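Local coordinates for uric acid degradation bifunctional protein TTL (Arabidopsis thaliana, PDB 2Q37) that carries out the last two steps of urate degradation to (S)-allantoin, this chain being its N-terminal OHCU decarboxylase domain, at residues Asp60-Gln65 against Glu165-Thr170; Phe105-Ala110 against Gly137-Glu142; Val121-Lys126 against Ile156-Ile161. All coordinates share one frame; numbering follows the deposited sequence.

Contact 1 of 3, residues Asp60-Gln65 against Glu165-Thr170; sequences DIWFNQ and EQMKIT. With 3AL (1-[(4S)-2,5-dioxoimidazolidin-4-yl]urea), chain B.
Trp62 and Met167, a selenomethionine in this crystal, lie alongside each other with their side chains running opposite ways, making a Met-aromatic contact between two nearly antiparallel helices of the all-helical OHCU decarboxylase domain. The short helical segments 60-64 and 165-170 run at 166° to each other, with their axes 11.1 Å apart, and the indole reaches into the interval. With CG anti to the backbone N (chi1 177°), Trp62 extends across to helix 155-178. The selenium of Met167 lies 4.2 Å from the centroid of its five-membered ring, an oblique approach at 38° from the ring normal, and also rests 3.7 Å from CB of Trp62. The six-membered end of the indole meets Gln166 instead: the two side chains cross at about a right angle, and CZ2 of Trp62 comes within 3.2 Å of Gln166 CG. Phe63 joins the contact, its CE2 lying 3.9 Å from CG of Met167, while CD1 of Trp62 sits over the centre of one Phe63 face.

The polar ends look elsewhere. The indole NE1 bonds to the carbonyl of Ala163, and Trp71 stacks on the ring. Gln166 OE1 is hydrogen-bonded to NE2 of His78, the proton donor of the decarboxylase, so the glutamine beside Trp62 is probably a second-shell residue that orients the imidazole. Its NE2 adds a weak bond to Thr170 OG1 within the helix. Ile169 belongs to the ligand pocket, where its CD1 lies 3.2 Å from N9 of the bound (S)-allantoin.

Contact 2 of 3, residues Phe105-Ala110 against Gly137-Glu142; sequences FATTSA and GRTHAE
His140 has its CG anti to the carbonyl carbon (chi1 -75°), and Phe105 has a similar first torsion (chi1 -84°); together they bring the two rings into a T-shaped (edge-to-face) stack. The edge of the imidazole is directed at the phenyl face, with planes 65° apart and centroids separated by 4.6 Å. CE1 of His140 stands over the centre of the phenyl ring, 3.6 Å from Phe105 CD1. The stack joins the end of helix 102-105, where the loop to helix 110-127 begins, to the first turn of helix 140-150, and Ala112 and Leu116 of helix 110-127 also pack on the imidazole, which is buried although the contact as a whole lies at the surface.

Thr108 flanks the same ring, its OG1 3.1 Å from ND1 of His140. Nearby, Thr107 OG1 lies 3.7 Å from Thr139 OG1, but the Thr107 hydroxyl is hydrogen-bonded to the carbonyls of Thr103 and Ala104, which must share its single proton. Each segment contains an N-cap position: Ser109 OG caps the backbone N of Ala112, whereas the Thr139 side chain makes no capping bond. Instead, the first turn of its own helix grips the backbone: Thr139 N lies 3.1 Å from Glu142 OE1, above the carboxylate plane.

Contact 3 of 3, residues Val121-Lys126 against Ile156-Ile161; sequences VLYKKK and IVELEI
The Tyr123 ring meets Glu158 at its edge, with OE1 near the ring plane, and the carboxylate is turned almost perpendicular to that ring, the planes lying 86° apart. This edge-on, hydroxyl-to-carboxylate meeting spans two helices of the all-helical OHCU decarboxylase fold, 110-127 and 155-178, whose nearest CA atoms here, those of Tyr123 and Glu158, are still 10.3 Å apart. Such a gap is bridged by side-chain length: a first torsion near 180° (chi1 -178°) swings the Tyr123 ring away from its backbone N and carries the phenol across, while Glu158, bent at chi2, comes to meet it. Other aromatic rings meet the phenol, Phe131 in an edge-to-face pair and Phe127 with planes at about 40°, and Leu147 packs against it.

Both residues are buried, and their polar ends are paired. Glu158 OE1 accepts the phenol hydrogen and also forms a salt bridge with Arg150 NE, which would probably hold the carboxylate in its ionised form; the same arginine makes a weak hydrogen bond to the phenol oxygen. A phenylalanine in place of Tyr123 would probably keep much of the aromatic packing but leave Glu158 OE1 without its hydroxyl donor, dependent on Arg150 in this buried setting. The tyrosine donates to the anti lone pair of the glutamate, the one directed away from OE2, with Tyr123 OH 2.5 Å from Glu158 OE1.

In the fold
Contacts 1 and 3 are buried and share helix 155-178, which meets helix 51-64 in the first and helix 110-127 in the third; both also touch the second subunit. Contact 2 is a surface contact on the opposite side of the chain's centre from contact 1, joining a loop to the start of helix 140-150. The chemistry changes with place: contact 1 is chiefly apolar and selenium-aromatic, contact 2 pairs two rings amid threonine hydroxyls, and contact 3 rests on one buried hydrogen bond to a carboxylate that also pairs with an arginine. Contacts 1 and 2, their centres about 26 Å apart, touch through a long, weak ion pair between Glu165 and Arg138.

Contact 1 of 3, residues Asp60-Gln65 against Glu165-Thr170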
loop_
_atom_site.group_PDB
_atom_site.type_symbol
_atom_site.label_atom_id
_atom_site.label_comp_id
_atom_site.label_asym_id
_atom_site.label_seq_id
_atom_site.Cartn_x
_atom_site.Cartn_y
_atom_site.Cartn_z
ATOM N N ASP A 60 10.220 -8.656 -11.967
ATOM C CA ASP A 60 9.341 -7.802 -12.753
ATOM C C ASP A 60 7.893 -7.994 -12.343
ATOM O O ASP A 60 7.138 -7.027 -12.231
ATOM C CB ASP A 60 9.509 -8.058 -14.252
ATOM C CG ASP A 60 8.834 -6.985 -15.101
ATOM O OD1 ASP A 60 9.462 -5.913 -15.308
ATOM O OD2 ASP A 60 7.673 -7.199 -15.542
ATOM N N ILE A 61 7.500 -9.236 -12.113
ATOM C CA ILE A 61 6.141 -9.502 -11.694
ATOM C C ILE A 61 5.896 -8.871 -10.312
ATOM O O ILE A 61 4.874 -8.216 -10.076
ATOM C CB ILE A 61 5.899 -11.005 -11.608
ATOM C CG1 ILE A 61 5.923 -11.599 -13.013
ATOM C CG2 ILE A 61 4.579 -11.294 -10.886
ATOM C CD1 ILE A 61 5.849 -13.123 -13.036
ATOM N N TRP A 62 6.851 -9.055 -9.412
ATOM C CA TRP A 62 6.735 -8.541 -8.059
ATOM C C TRP A 62 6.672 -7.016 -7.997
ATOM O O TRP A 62 5.812 -6.454 -7.320
ATOM C CB TRP A 62 7.907 -9.061 -7.215
ATOM C CG TRP A 62 7.920 -8.547 -5.831
ATOM C CD1 TRP A 62 8.763 -7.603 -5.317
ATOM C CD2 TRP A 62 7.023 -8.906 -4.776
ATOM N NE1 TRP A 62 8.441 -7.350 -4.008
ATOM C CE2 TRP A 62 7.375 -8.135 -3.650
ATOM C CE3 TRP A 62 5.955 -9.805 -4.674
ATOM C CZ2 TRP A 62 6.694 -8.231 -2.429
ATOM C CZ3 TRP A 62 5.278 -9.909 -3.461
ATOM C CH2 TRP A 62 5.651 -9.122 -2.352
ATOM N N PHE A 63 7.570 -6.355 -8.715
ATOM C CA PHE A 63 7.619 -4.900 -8.729
ATOM C C PHE A 63 6.656 -4.190 -9.691
ATOM O O PHE A 63 6.348 -3.018 -9.488
ATOM C CB PHE A 63 9.046 -4.426 -9.015
ATOM C CG PHE A 63 9.990 -4.632 -7.873
ATOM C CD1 PHE A 63 9.771 -4.000 -6.653
ATOM C CD2 PHE A 63 11.098 -5.480 -8.007
ATOM C CE1 PHE A 63 10.638 -4.208 -5.574
ATOM C CE2 PHE A 63 11.974 -5.701 -6.936
ATOM C CZ PHE A 63 11.746 -5.064 -5.713
ATOM N N ASN A 64 6.170 -4.872 -10.720
ATOM C CA ASN A 64 5.284 -4.193 -11.655
ATOM C C ASN A 64 3.935 -4.847 -11.944
ATOM O O ASN A 64 3.101 -4.243 -12.619
ATOM C CB ASN A 64 6.008 -3.972 -12.982
ATOM C CG ASN A 64 7.410 -3.456 -12.798
ATOM O OD1 ASN A 64 7.629 -2.449 -12.131
ATOM N ND2 ASN A 64 8.373 -4.143 -13.389
ATOM N N GLN A 65 3.695 -6.061 -11.449
ATOM C CA GLN A 65 2.418 -6.714 -11.737
ATOM C C GLN A 65 1.496 -6.969 -10.552
ATOM O O GLN A 65 0.286 -6.762 -10.641
ATOM C CB GLN A 65 2.650 -8.025 -12.489
ATOM C CG GLN A 65 3.279 -7.835 -13.850
ATOM C CD GLN A 65 2.697 -6.636 -14.594
ATOM O OE1 GLN A 65 1.475 -6.529 -14.793
ATOM N NE2 GLN A 65 3.574 -5.724 -15.009
ATOM N N GLU A 165 12.849 -5.925 0.650
ATOM C CA GLU A 165 13.349 -6.930 1.572
ATOM C C GLU A 165 12.680 -8.292 1.242
ATOM O O GLU A 165 13.336 -9.334 1.209
ATOM C CB GLU A 165 13.032 -6.523 3.002
ATOM C CG GLU A 165 13.876 -5.384 3.493
ATOM C CD GLU A 165 15.347 -5.680 3.337
ATOM O OE1 GLU A 165 15.789 -6.722 3.853
ATOM O OE2 GLU A 165 16.066 -4.876 2.696
ATOM N N GLN A 166 11.376 -8.258 0.980
ATOM C CA GLN A 166 10.608 -9.448 0.641
ATOM C C GLN A 166 11.155 -10.080 -0.629
ATOM O O GLN A 166 11.257 -11.298 -0.736
ATOM C CB GLN A 166 9.140 -9.054 0.451
ATOM C CG GLN A 166 8.264 -10.036 -0.262
ATOM C CD GLN A 166 8.058 -11.308 0.525
ATOM O OE1 GLN A 166 7.780 -11.280 1.726
ATOM N NE2 GLN A 166 8.185 -12.445 -0.156
HETATM N N MSE A 167 11.513 -9.248 -1.594
HETATM C CA MSE A 167 12.027 -9.764 -2.847
HETATM C C MSE A 167 13.377 -10.414 -2.628
HETATM O O MSE A 167 13.678 -11.431 -3.242
HETATM C CB MSE A 167 12.156 -8.650 -3.880
HETATM C CG MSE A 167 12.544 -9.147 -5.259
HETATM SE SE MSE A 167 11.221 -10.346 -6.057
HETATM C CE MSE A 167 12.298 -11.993 -6.154
ATOM N N LYS A 168 14.200 -9.829 -1.766
ATOM C CA LYS A 168 15.498 -10.431 -1.498
ATOM C C LYS A 168 15.315 -11.832 -0.877
ATOM O O LYS A 168 16.013 -12.771 -1.241
ATOM C CB LYS A 168 16.330 -9.553 -0.556
ATOM C CG LYS A 168 16.800 -8.230 -1.163
ATOM C CD LYS A 168 17.872 -7.602 -0.284
ATOM C CE LYS A 168 17.522 -6.185 0.101
ATOM N NZ LYS A 168 18.537 -5.600 1.025
ATOM N N ILE A 169 14.366 -11.958 0.047
ATOM C CA ILE A 169 14.086 -13.219 0.718
ATOM C C ILE A 169 13.671 -14.262 -0.314
ATOM O O ILE A 169 14.099 -15.420 -0.266
ATOM C CB ILE A 169 12.926 -13.062 1.721
ATOM C CG1 ILE A 169 13.376 -12.205 2.903
ATOM C CG2 ILE A 169 12.440 -14.444 2.168
ATOM C CD1 ILE A 169 12.252 -11.740 3.808
ATOM N N THR A 170 12.818 -13.822 -1.232
ATOM C CA THR A 170 12.303 -14.654 -2.280
ATOM C C THR A 170 13.434 -15.111 -3.177
ATOM O O THR A 170 13.506 -16.292 -3.498
ATOM C CB THR A 170 11.220 -13.897 -3.066
ATOM O OG1 THR A 170 10.026 -13.847 -2.270
ATOM C CG2 THR A 170 10.918 -14.570 -4.386
HETATM C C4 3AL B . 11.215 -12.864 7.317
HETATM C C5 3AL B . 11.262 -14.307 7.254
HETATM O O5 3AL B . 10.474 -15.190 7.477
HETATM N N7 3AL B . 12.538 -14.722 6.828
HETATM C C8 3AL B . 13.269 -13.558 6.645
HETATM O O8 3AL B . 14.435 -13.562 6.271
HETATM N N9 3AL B . 12.511 -12.426 6.936
HETATM N N3 3AL B . 10.728 -12.400 8.615
HETATM C C2 3AL B . 10.613 -10.936 8.783
HETATM N N1 3AL B . 10.192 -10.563 9.851
HETATM O O2 3AL B . 10.955 -10.143 7.784
#

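Contact 2 of 3, residues Phe105-Ala110 against Gly137-Glu142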
loop_
_atom_site.group_PDB
_atom_site.type_symbol
_atom_site.label_atom_id
_atom_site.label_comp_id
_atom_site.label_asym_id
_atom_site.label_seq_id
_atom_site.Cartn_x
_atom_site.Cartn_y
_atom_site.Cartn_z
ATOM N N PHE A 105 19.550 -16.648 15.812
ATOM C CA PHE A 105 19.235 -17.447 17.001
ATOM C C PHE A 105 20.467 -18.104 17.601
ATOM O O PHE A 105 20.543 -18.300 18.808
ATOM C CB PHE A 105 18.142 -18.471 16.706
ATOM C CG PHE A 105 16.762 -17.897 16.821
ATOM C CD1 PHE A 105 16.317 -17.402 18.036
ATOM C CD2 PHE A 105 15.942 -17.777 15.702
ATOM C CE1 PHE A 105 15.089 -16.792 18.140
ATOM C CE2 PHE A 105 14.705 -17.166 15.793
ATOM C CZ PHE A 105 14.277 -16.671 17.012
ATOM N N ALA A 106 21.444 -18.408 16.760
ATOM C CA ALA A 106 22.695 -18.970 17.232
ATOM C C ALA A 106 23.511 -17.839 17.904
ATOM O O ALA A 106 24.641 -18.061 18.348
ATOM C CB ALA A 106 23.473 -19.553 16.057
ATOM N N THR A 107 22.948 -16.632 17.977
ATOM C CA THR A 107 23.660 -15.503 18.580
ATOM C C THR A 107 22.736 -14.603 19.387
ATOM O O THR A 107 23.160 -13.570 19.899
ATOM C CB THR A 107 24.325 -14.586 17.502
ATOM O OG1 THR A 107 23.309 -14.045 16.637
ATOM C CG2 THR A 107 25.354 -15.356 16.672
ATOM N N THR A 108 21.471 -14.984 19.499
ATOM C CA THR A 108 20.517 -14.146 20.204
ATOM C C THR A 108 20.798 -13.977 21.688
ATOM O O THR A 108 21.756 -14.539 22.228
ATOM C CB THR A 108 19.094 -14.680 20.046
ATOM O OG1 THR A 108 18.159 -13.669 20.444
ATOM C CG2 THR A 108 18.898 -15.905 20.916
ATOM N N SER A 109 19.944 -13.183 22.329
ATOM C CA SER A 109 20.011 -12.888 23.754
ATOM C C SER A 109 18.595 -12.524 24.196
ATOM O O SER A 109 17.813 -11.977 23.416
ATOM C CB SER A 109 20.950 -11.709 24.023
ATOM O OG SER A 109 20.416 -10.486 23.542
ATOM N N ALA A 110 18.263 -12.835 25.443
ATOM C CA ALA A 110 16.934 -12.536 25.966
ATOM C C ALA A 110 16.623 -11.039 25.837
ATOM O O ALA A 110 15.481 -10.651 25.578
ATOM C CB ALA A 110 16.842 -12.978 27.420
ATOM N N GLY A 137 22.804 -13.173 7.931
ATOM C CA GLY A 137 24.058 -13.172 8.643
ATOM C C GLY A 137 23.748 -12.103 9.660
ATOM O O GLY A 137 24.623 -11.589 10.349
ATOM N N ARG A 138 22.472 -11.764 9.754
ATOM C CA ARG A 138 22.067 -10.726 10.664
ATOM C C ARG A 138 21.753 -11.256 12.047
ATOM O O ARG A 138 21.306 -12.393 12.232
ATOM C CB ARG A 138 20.864 -9.983 10.093
ATOM C CG ARG A 138 20.972 -9.726 8.592
ATOM C CD ARG A 138 21.295 -8.283 8.242
ATOM N NE ARG A 138 20.323 -7.767 7.270
ATOM C CZ ARG A 138 20.274 -8.118 5.984
ATOM N NH1 ARG A 138 21.160 -8.989 5.487
ATOM N NH2 ARG A 138 19.304 -7.628 5.200
ATOM N N THR A 139 22.021 -10.396 13.018
ATOM C CA THR A 139 21.783 -10.657 14.422
ATOM C C THR A 139 20.447 -10.013 14.785
ATOM O O THR A 139 19.953 -9.148 14.056
ATOM C CB THR A 139 22.900 -10.016 15.246
ATOM O OG1 THR A 139 24.091 -10.804 15.115
ATOM C CG2 THR A 139 22.504 -9.909 16.702
ATOM N N HIS A 140 19.839 -10.447 15.886
ATOM C CA HIS A 140 18.583 -9.837 16.310
ATOM C C HIS A 140 18.871 -8.395 16.709
ATOM O O HIS A 140 18.026 -7.504 16.555
ATOM C CB HIS A 140 17.975 -10.596 17.486
ATOM C CG HIS A 140 17.348 -11.893 17.095
ATOM N ND1 HIS A 140 17.906 -13.113 17.403
ATOM C CD2 HIS A 140 16.223 -12.157 16.391
ATOM C CE1 HIS A 140 17.150 -14.076 16.906
ATOM N NE2 HIS A 140 16.122 -13.522 16.287
ATOM N N ALA A 141 20.085 -8.179 17.203
ATOM C CA ALA A 141 20.535 -6.862 17.624
ATOM C C ALA A 141 20.624 -5.902 16.422
ATOM O O ALA A 141 20.125 -4.767 16.481
ATOM C CB ALA A 141 21.890 -6.982 18.315
ATOM N N GLU A 142 21.258 -6.344 15.337
ATOM C CA GLU A 142 21.372 -5.494 14.162
ATOM C C GLU A 142 19.982 -5.234 13.604
ATOM O O GLU A 142 19.656 -4.108 13.214
ATOM C CB GLU A 142 22.224 -6.158 13.092
ATOM C CG GLU A 142 23.577 -6.597 13.590
ATOM C CD GLU A 142 24.302 -7.442 12.577
ATOM O OE1 GLU A 142 23.620 -8.045 11.724
ATOM O OE2 GLU A 142 25.543 -7.517 12.631
#

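Contact 3 of 3, residues Val121-Lys126 against Ile156-Ile161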
loop_
_atom_site.group_PDB
_atom_site.type_symbol
_atom_site.label_atom_id
_atom_site.label_comp_id
_atom_site.label_asym_id
_atom_site.label_seq_id
_atom_site.Cartn_x
_atom_site.Cartn_y
_atom_site.Cartn_z
ATOM N N VAL A 121 5.494 -4.876 17.918
ATOM C CA VAL A 121 4.136 -4.469 18.214
ATOM C C VAL A 121 3.974 -3.005 17.822
ATOM O O VAL A 121 2.977 -2.640 17.198
ATOM C CB VAL A 121 3.833 -4.607 19.709
ATOM C CG1 VAL A 121 2.476 -3.983 20.018
ATOM C CG2 VAL A 121 3.852 -6.066 20.104
ATOM N N LEU A 122 4.951 -2.174 18.196
ATOM C CA LEU A 122 4.915 -0.744 17.883
ATOM C C LEU A 122 4.916 -0.493 16.381
ATOM O O LEU A 122 4.206 0.378 15.895
ATOM C CB LEU A 122 6.121 -0.012 18.466
ATOM C CG LEU A 122 6.454 -0.124 19.950
ATOM C CD1 LEU A 122 7.534 0.914 20.257
ATOM C CD2 LEU A 122 5.216 0.119 20.814
ATOM N N TYR A 123 5.729 -1.252 15.656
ATOM C CA TYR A 123 5.849 -1.096 14.215
ATOM C C TYR A 123 4.572 -1.493 13.472
ATOM O O TYR A 123 4.164 -0.823 12.522
ATOM C CB TYR A 123 7.057 -1.915 13.734
ATOM C CG TYR A 123 7.374 -1.838 12.258
ATOM C CD1 TYR A 123 6.577 -2.495 11.315
ATOM C CD2 TYR A 123 8.485 -1.133 11.804
ATOM C CE1 TYR A 123 6.877 -2.453 9.950
ATOM C CE2 TYR A 123 8.800 -1.086 10.435
ATOM C CZ TYR A 123 7.986 -1.747 9.524
ATOM O OH TYR A 123 8.269 -1.695 8.190
ATOM N N LYS A 124 3.935 -2.569 13.919
ATOM C CA LYS A 124 2.711 -3.058 13.297
ATOM C C LYS A 124 1.605 -2.040 13.471
ATOM O O LYS A 124 0.796 -1.818 12.570
ATOM C CB LYS A 124 2.303 -4.384 13.931
ATOM C CG LYS A 124 1.583 -5.327 12.991
ATOM C CD LYS A 124 0.176 -4.862 12.692
ATOM C CE LYS A 124 -0.566 -5.899 11.858
ATOM N NZ LYS A 124 -0.342 -7.288 12.371
ATOM N N LYS A 125 1.571 -1.422 14.647
ATOM C CA LYS A 125 0.569 -0.409 14.937
ATOM C C LYS A 125 0.765 0.761 13.968
ATOM O O LYS A 125 -0.182 1.212 13.315
ATOM C CB LYS A 125 0.697 0.087 16.390
ATOM C CG LYS A 125 -0.306 1.198 16.737
ATOM C CD LYS A 125 -0.130 1.804 18.145
ATOM C CE LYS A 125 -1.236 2.854 18.420
ATOM N NZ LYS A 125 -1.154 3.574 19.738
ATOM N N LYS A 126 2.000 1.241 13.866
ATOM C CA LYS A 126 2.282 2.363 12.994
ATOM C C LYS A 126 2.134 2.094 11.495
ATOM O O LYS A 126 1.446 2.837 10.808
ATOM C CB LYS A 126 3.684 2.912 13.274
ATOM C CG LYS A 126 4.063 4.178 12.471
ATOM C CD LYS A 126 5.337 4.790 13.066
ATOM C CE LYS A 126 5.783 6.087 12.392
ATOM N NZ LYS A 126 6.454 5.879 11.078
ATOM N N ILE A 156 4.455 5.101 3.492
ATOM C CA ILE A 156 4.567 4.744 2.080
ATOM C C ILE A 156 5.960 4.238 1.758
ATOM O O ILE A 156 6.090 3.305 0.969
ATOM C CB ILE A 156 4.187 5.945 1.118
ATOM C CG1 ILE A 156 4.308 5.519 -0.345
ATOM C CG2 ILE A 156 5.112 7.138 1.338
ATOM C CD1 ILE A 156 3.263 4.550 -0.799
ATOM N N VAL A 157 6.989 4.841 2.365
ATOM C CA VAL A 157 8.368 4.419 2.119
ATOM C C VAL A 157 8.660 3.089 2.798
ATOM O O VAL A 157 9.401 2.261 2.254
ATOM C CB VAL A 157 9.434 5.465 2.592
ATOM C CG1 VAL A 157 9.238 6.789 1.864
ATOM C CG2 VAL A 157 9.348 5.659 4.064
ATOM N N GLU A 158 8.096 2.873 3.981
ATOM C CA GLU A 158 8.305 1.592 4.625
ATOM C C GLU A 158 7.725 0.481 3.736
ATOM O O GLU A 158 8.245 -0.628 3.696
ATOM C CB GLU A 158 7.661 1.548 6.018
ATOM C CG GLU A 158 8.663 1.840 7.120
ATOM C CD GLU A 158 9.960 1.062 6.940
ATOM O OE1 GLU A 158 9.992 -0.171 7.179
ATOM O OE2 GLU A 158 10.954 1.691 6.532
ATOM N N LEU A 159 6.657 0.799 3.012
ATOM C CA LEU A 159 6.020 -0.161 2.132
ATOM C C LEU A 159 6.948 -0.526 0.960
ATOM O O LEU A 159 6.871 -1.636 0.438
ATOM C CB LEU A 159 4.708 0.429 1.622
ATOM C CG LEU A 159 3.642 -0.410 0.916
ATOM C CD1 LEU A 159 3.706 -0.125 -0.536
ATOM C CD2 LEU A 159 3.808 -1.915 1.217
ATOM N N GLU A 160 7.827 0.389 0.546
ATOM C CA GLU A 160 8.723 0.082 -0.566
ATOM C C GLU A 160 9.890 -0.765 -0.113
ATOM O O GLU A 160 10.302 -1.687 -0.808
ATOM C CB GLU A 160 9.289 1.341 -1.204
ATOM C CG GLU A 160 8.411 1.963 -2.249
ATOM C CD GLU A 160 9.217 2.838 -3.194
ATOM O OE1 GLU A 160 10.065 3.616 -2.686
ATOM O OE2 GLU A 160 9.001 2.739 -4.432
ATOM N N ILE A 161 10.426 -0.413 1.048
ATOM C CA ILE A 161 11.542 -1.112 1.639
ATOM C C ILE A 161 11.130 -2.559 1.963
ATOM O O ILE A 161 11.859 -3.499 1.666
ATOM C CB ILE A 161 12.018 -0.374 2.923
ATOM C CG1 ILE A 161 12.567 1.010 2.552
ATOM C CG2 ILE A 161 13.090 -1.190 3.639
ATOM C CD1 ILE A 161 12.936 1.883 3.763
#